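Local coordinates for uncharacterized protein PA2218 (Pseudomonas aeruginosa, PDB 2HDW) that is of unknown function but adopts the alpha/beta hydrolase fold and may therefore act as a hydrolase, at residues S217-L220 with E221-T224; A328-A331 with E332-L336. All coordinates share one frame; numbering follows the deposited sequence.

Overall arrangement
Following the chain from the N terminus, contact 1 comes first, where the loop after helix 206-212 turns into the long helix 220-240; it closes no large loop but starts a helix. The chain then runs through helices 258-267 and 289-292 and strand 309-314 before contact 2, at residues 328-336, where helix 320-329 ends and the chain turns back into strand 334-339, an outermost strand of the mixed central sheet. The two lie in series, neither nested nor crossing, with centres 30 Å apart and nearest atoms about 18 Å apart. Contact 1 thus belongs to a peripheral helix, contact 2 to the edge of the central sheet of the alpha/beta hydrolase fold.

Contact 1 of 2, residues S217-L220 with E221-T224; sequences SVTL and EQRT
Thr219 and Gln222 meet in a local, surface capping contact at the N-terminal end of helix 220-240, where the loop after helix 206-212 gives way to the helix. Thr219 sits at the N-cap, and with chi1 at 61° its OG1 is held between its own backbone N and carbonyl carbon, facing the first turn. There Thr219 OG1 accepts from Gln222 N at 3.2 Å. Reciprocally, the glutamine chain, extended beyond CG, reaches back along the loop, and Gln222 OE1 accepts the N-H of Thr219 at an N to O distance of 3.0 Å, in the amide carbonyl plane and on a lone pair. A water bridges the cap to Glu221, lying 2.8 Å from Thr219 OG1 and donating to Glu221 OE1, which also forms a salt bridge with Arg225.

The first main-chain helical bonds begin here. Arg223 N donates to Thr219 O at 2.8 Å, and one residue on, Leu220 O is gripped twice by Thr224. Thr224 N reaches Leu220 O at 2.7 Å from one face of the carbonyl plane, and Thr224 OG1 reaches it, also at 2.7 Å, from the opposite face, 41° out of plane. Val218 CG1 lies 3.8 Å from Arg223 CB, the two side chains crossing at about a right angle; the guanidinium end of Arg223 leads away to Met293 O. Reciprocal bonding of side chain to backbone between N-cap and third following residue is the classic capping box.

Contact 2 of 2, residues A328-A331 with E332-L336; sequences AAAA and EPKEL
Lys334 reaches back from the start of strand 334-339 to Ala330, just past the end of helix 320-329, and its ammonium group donates to the carbonyl there: Lys334 NZ lies 2.8 Å from Ala330 O. The donor stands well above the carbonyl plane, 52° out of it, so the bond is made over the face of the peptide group. Tyr327 adds to the same end of the lysine, its backbone O accepting a second bond from NZ and its ring making a cation-pi contact.

A second polar link lies within the turn itself. Glu332, its chain folded at the second torsion, turns back so that Glu332 OE2 accepts from Lys334 N at 2.9 Å. This donor too approaches from above, 45° out of the carboxylate plane. Outside the turn, Glu332 O takes a hydrogen bond from Ser305 OG.

The stem of Lys334 makes van der Waals contacts. Chi1 of 61° sets CG between backbone N and carbonyl carbon, and from there the chain runs straight, passing alongside the backbone of Ala331 and Ala330. Lys334 CB comes within 3.6 Å of Ala331 O, and Lys334 CD packs at 3.9 Å against Ala330 CB, the methyl of a buried residue that also leans on Ile301 and Ile309. The peptide bond before Pro333 is cis, consistent with the turn of the chain into the strand.

The turn belongs to the beta-alpha-beta unit of strand 309-314, helix 320-329 and strand 334-339. Its chemistry suggests that a positive charge, set among main-chain oxygens near the C-terminal end of the helix, would be favoured by the partial negative charge gathered there.

Contact 1 of 2, residues S217-L220 with E221-T224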
ATOM      1  N   SER A 217      18.389  -0.799 -13.536  1.00 20.31           N
ATOM      2  CA  SER A 217      18.792  -1.587 -14.693  1.00 19.54           C
ATOM      3  C   SER A 217      18.316  -1.007 -16.023  1.00 19.14           C
ATOM      4  O   SER A 217      18.650  -1.525 -17.088  1.00 20.74           O
ATOM      5  CB  SER A 217      18.278  -3.020 -14.546  1.00 19.21           C
ATOM      6  OG  SER A 217      16.876  -3.038 -14.359  1.00 18.54           O
ATOM      7  N   VAL A 218      17.535   0.065 -15.969  1.00 19.32           N
ATOM      8  CA  VAL A 218      17.028   0.683 -17.188  1.00 18.74           C
ATOM      9  C   VAL A 218      17.889   1.865 -17.618  1.00 19.14           C
ATOM     10  O   VAL A 218      18.082   2.813 -16.859  1.00 19.47           O
ATOM     11  CB  VAL A 218      15.573   1.179 -17.003  1.00 18.37           C
ATOM     12  CG1 VAL A 218      15.105   1.909 -18.251  1.00 19.38           C
ATOM     13  CG2 VAL A 218      14.655  -0.000 -16.708  1.00 19.22           C
ATOM     14  N   THR A 219      18.411   1.804 -18.839  1.00 19.68           N
ATOM     15  CA  THR A 219      19.229   2.894 -19.357  1.00 18.26           C
ATOM     16  C   THR A 219      18.290   3.885 -20.035  1.00 19.52           C
ATOM     17  O   THR A 219      17.133   3.562 -20.312  1.00 18.81           O
ATOM     18  CB  THR A 219      20.221   2.396 -20.412  1.00 20.01           C
ATOM     19  OG1 THR A 219      19.492   1.828 -21.507  1.00 16.40           O
ATOM     20  CG2 THR A 219      21.153   1.335 -19.819  1.00 19.74           C
ATOM     21  N   LEU A 220      18.783   5.089 -20.304  1.00 17.78           N
ATOM     22  CA  LEU A 220      17.970   6.096 -20.972  1.00 18.14           C
ATOM     23  C   LEU A 220      17.421   5.542 -22.280  1.00 17.85           C
ATOM     24  O   LEU A 220      16.264   5.783 -22.630  1.00 17.75           O
ATOM     25  CB  LEU A 220      18.798   7.343 -21.274  1.00 18.14           C
ATOM     26  CG  LEU A 220      18.082   8.381 -22.144  1.00 19.60           C
ATOM     27  CD1 LEU A 220      16.872   8.946 -21.391  1.00 17.39           C
ATOM     28  CD2 LEU A 220      19.061   9.499 -22.511  1.00 21.45           C
ATOM     29  N   GLU A 221      18.258   4.804 -23.004  1.00 18.86           N
ATOM     30  CA  GLU A 221      17.859   4.225 -24.280  1.00 18.75           C
ATOM     31  C   GLU A 221      16.688   3.277 -24.110  1.00 17.29           C
ATOM     32  O   GLU A 221      15.746   3.294 -24.899  1.00 17.60           O
ATOM     33  CB  GLU A 221      19.044   3.493 -24.923  1.00 24.08           C
ATOM     34  CG  GLU A 221      18.707   2.729 -26.200  1.00 29.69           C
ATOM     35  CD  GLU A 221      18.058   1.378 -25.931  1.00 35.07           C
ATOM     36  OE1 GLU A 221      18.712   0.514 -25.299  1.00 38.53           O
ATOM     37  OE2 GLU A 221      16.896   1.178 -26.352  1.00 37.93           O
ATOM     38  N   GLN A 222      16.755   2.447 -23.077  1.00 16.05           N
ATOM     39  CA  GLN A 222      15.697   1.489 -22.792  1.00 15.37           C
ATOM     40  C   GLN A 222      14.446   2.212 -22.291  1.00 14.91           C
ATOM     41  O   GLN A 222      13.326   1.835 -22.635  1.00 14.56           O
ATOM     42  CB  GLN A 222      16.195   0.473 -21.760  1.00 17.29           C
ATOM     43  CG  GLN A 222      17.498  -0.204 -22.202  1.00 21.77           C
ATOM     44  CD  GLN A 222      18.021  -1.233 -21.215  1.00 25.74           C
ATOM     45  OE1 GLN A 222      18.350  -0.912 -20.065  1.00 23.69           O
ATOM     46  NE2 GLN A 222      18.110  -2.485 -21.665  1.00 24.89           N
ATOM     47  N   ARG A 223      14.641   3.255 -21.486  1.00 15.65           N
ATOM     48  CA  ARG A 223      13.521   4.036 -20.958  1.00 14.58           C
ATOM     49  C   ARG A 223      12.806   4.724 -22.115  1.00 15.39           C
ATOM     50  O   ARG A 223      11.578   4.733 -22.186  1.00 14.81           O
ATOM     51  CB  ARG A 223      14.025   5.095 -19.970  1.00 14.00           C
ATOM     52  CG  ARG A 223      12.944   6.078 -19.498  1.00 14.26           C
ATOM     53  CD  ARG A 223      13.524   7.201 -18.632  1.00 14.57           C
ATOM     54  NE  ARG A 223      12.589   8.324 -18.502  1.00 12.29           N
ATOM     55  CZ  ARG A 223      11.716   8.479 -17.510  1.00 13.02           C
ATOM     56  NH1 ARG A 223      11.648   7.590 -16.524  1.00 11.04           N
ATOM     57  NH2 ARG A 223      10.880   9.515 -17.525  1.00 12.43           N
ATOM     58  N   THR A 224      13.591   5.304 -23.018  1.00 14.73           N
ATOM     59  CA  THR A 224      13.055   5.999 -24.180  1.00 13.79           C
ATOM     60  C   THR A 224      12.272   5.028 -25.060  1.00 13.89           C
ATOM     61  O   THR A 224      11.205   5.359 -25.576  1.00 14.02           O
ATOM     62  CB  THR A 224      14.194   6.635 -25.002  1.00 13.37           C
ATOM     63  OG1 THR A 224      14.893   7.582 -24.181  1.00 11.49           O
ATOM     64  CG2 THR A 224      13.644   7.342 -26.239  1.00 13.33           C
TER
HETATM   65  O   HOH W   1      20.848   0.196 -23.308  1.00 25.79           O

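Contact 2 of 2, residues A328-A331 with E332-L336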
ATOM      1  N   ALA A 328      18.204   7.137   3.851  1.00 12.69           N
ATOM      2  CA  ALA A 328      19.269   8.113   3.630  1.00 12.36           C
ATOM      3  C   ALA A 328      18.701   9.474   3.254  1.00 13.16           C
ATOM      4  O   ALA A 328      19.244  10.513   3.647  1.00 12.62           O
ATOM      5  CB  ALA A 328      20.217   7.628   2.537  1.00 13.67           C
ATOM      6  N   ALA A 329      17.606   9.461   2.498  1.00 11.65           N
ATOM      7  CA  ALA A 329      16.952  10.689   2.059  1.00 11.07           C
ATOM      8  C   ALA A 329      16.195  11.399   3.172  1.00 10.79           C
ATOM      9  O   ALA A 329      16.066  12.624   3.154  1.00  9.12           O
ATOM     10  CB  ALA A 329      15.996  10.382   0.914  1.00 13.49           C
ATOM     11  N   ALA A 330      15.696  10.630   4.136  1.00 10.88           N
ATOM     12  CA  ALA A 330      14.924  11.179   5.250  1.00 11.08           C
ATOM     13  C   ALA A 330      15.765  11.916   6.287  1.00 12.54           C
ATOM     14  O   ALA A 330      16.991  11.872   6.255  1.00 12.48           O
ATOM     15  CB  ALA A 330      14.140  10.062   5.928  1.00  6.81           C
ATOM     16  N   ALA A 331      15.086  12.585   7.216  1.00 13.52           N
ATOM     17  CA  ALA A 331      15.741  13.333   8.283  1.00 13.62           C
ATOM     18  C   ALA A 331      15.315  12.745   9.623  1.00 14.15           C
ATOM     19  O   ALA A 331      14.292  12.071   9.704  1.00 12.65           O
ATOM     20  CB  ALA A 331      15.338  14.804   8.210  1.00 13.86           C
ATOM     21  N   GLU A 332      16.098  12.987  10.671  1.00 14.64           N
ATOM     22  CA  GLU A 332      15.746  12.478  11.996  1.00 15.87           C
ATOM     23  C   GLU A 332      14.491  13.225  12.447  1.00 15.62           C
ATOM     24  O   GLU A 332      14.280  14.373  12.068  1.00 15.02           O
ATOM     25  CB  GLU A 332      16.884  12.723  12.995  1.00 16.64           C
ATOM     26  CG  GLU A 332      18.169  11.946  12.702  1.00 16.63           C
ATOM     27  CD  GLU A 332      18.043  10.449  12.949  1.00 16.37           C
ATOM     28  OE1 GLU A 332      18.991   9.710  12.604  1.00 16.52           O
ATOM     29  OE2 GLU A 332      17.007  10.007  13.491  1.00 14.39           O
ATOM     30  N   PRO A 333      13.638  12.582  13.255  1.00 15.65           N
ATOM     31  CA  PRO A 333      13.784  11.212  13.761  1.00 14.43           C
ATOM     32  C   PRO A 333      13.453  10.133  12.731  1.00 13.35           C
ATOM     33  O   PRO A 333      12.372  10.133  12.135  1.00 12.26           O
ATOM     34  CB  PRO A 333      12.834  11.188  14.952  1.00 14.83           C
ATOM     35  CG  PRO A 333      11.731  12.101  14.505  1.00 16.70           C
ATOM     36  CD  PRO A 333      12.462  13.244  13.848  1.00 15.46           C
ATOM     37  N   LYS A 334      14.392   9.214  12.531  1.00 11.64           N
ATOM     38  CA  LYS A 334      14.203   8.120  11.584  1.00 11.49           C
ATOM     39  C   LYS A 334      14.919   6.860  12.048  1.00 12.43           C
ATOM     40  O   LYS A 334      15.913   6.927  12.773  1.00 12.87           O
ATOM     41  CB  LYS A 334      14.727   8.514  10.199  1.00  8.53           C
ATOM     42  CG  LYS A 334      16.223   8.849  10.157  1.00 11.47           C
ATOM     43  CD  LYS A 334      16.682   9.199   8.739  1.00 10.30           C
ATOM     44  CE  LYS A 334      18.165   9.556   8.699  1.00 13.68           C
ATOM     45  NZ  LYS A 334      18.657   9.887   7.321  1.00  9.82           N
ATOM     46  N   GLU A 335      14.400   5.707  11.645  1.00 12.11           N
ATOM     47  CA  GLU A 335      15.034   4.447  11.994  1.00 12.16           C
ATOM     48  C   GLU A 335      14.817   3.407  10.916  1.00 11.41           C
ATOM     49  O   GLU A 335      13.707   3.240  10.411  1.00 10.24           O
ATOM     50  CB  GLU A 335      14.496   3.875  13.311  1.00 13.12           C
ATOM     51  CG  GLU A 335      15.203   2.568  13.687  1.00 15.96           C
ATOM     52  CD  GLU A 335      14.556   1.834  14.845  1.00 16.98           C
ATOM     53  OE1 GLU A 335      14.049   2.501  15.771  1.00 15.50           O
ATOM     54  OE2 GLU A 335      14.567   0.585  14.835  1.00 16.51           O
ATOM     55  N   LEU A 336      15.893   2.718  10.561  1.00 11.26           N
ATOM     56  CA  LEU A 336      15.820   1.643   9.586  1.00 11.81           C
ATOM     57  C   LEU A 336      15.977   0.358  10.393  1.00  9.23           C
ATOM     58  O   LEU A 336      17.034   0.093  10.957  1.00  9.41           O
ATOM     59  CB  LEU A 336      16.937   1.764   8.547  1.00 11.65           C
ATOM     60  CG  LEU A 336      17.105   0.546   7.629  1.00 13.12           C
ATOM     61  CD1 LEU A 336      15.754   0.106   7.070  1.00  9.14           C
ATOM     62  CD2 LEU A 336      18.078   0.897   6.502  1.00 13.97           C
TER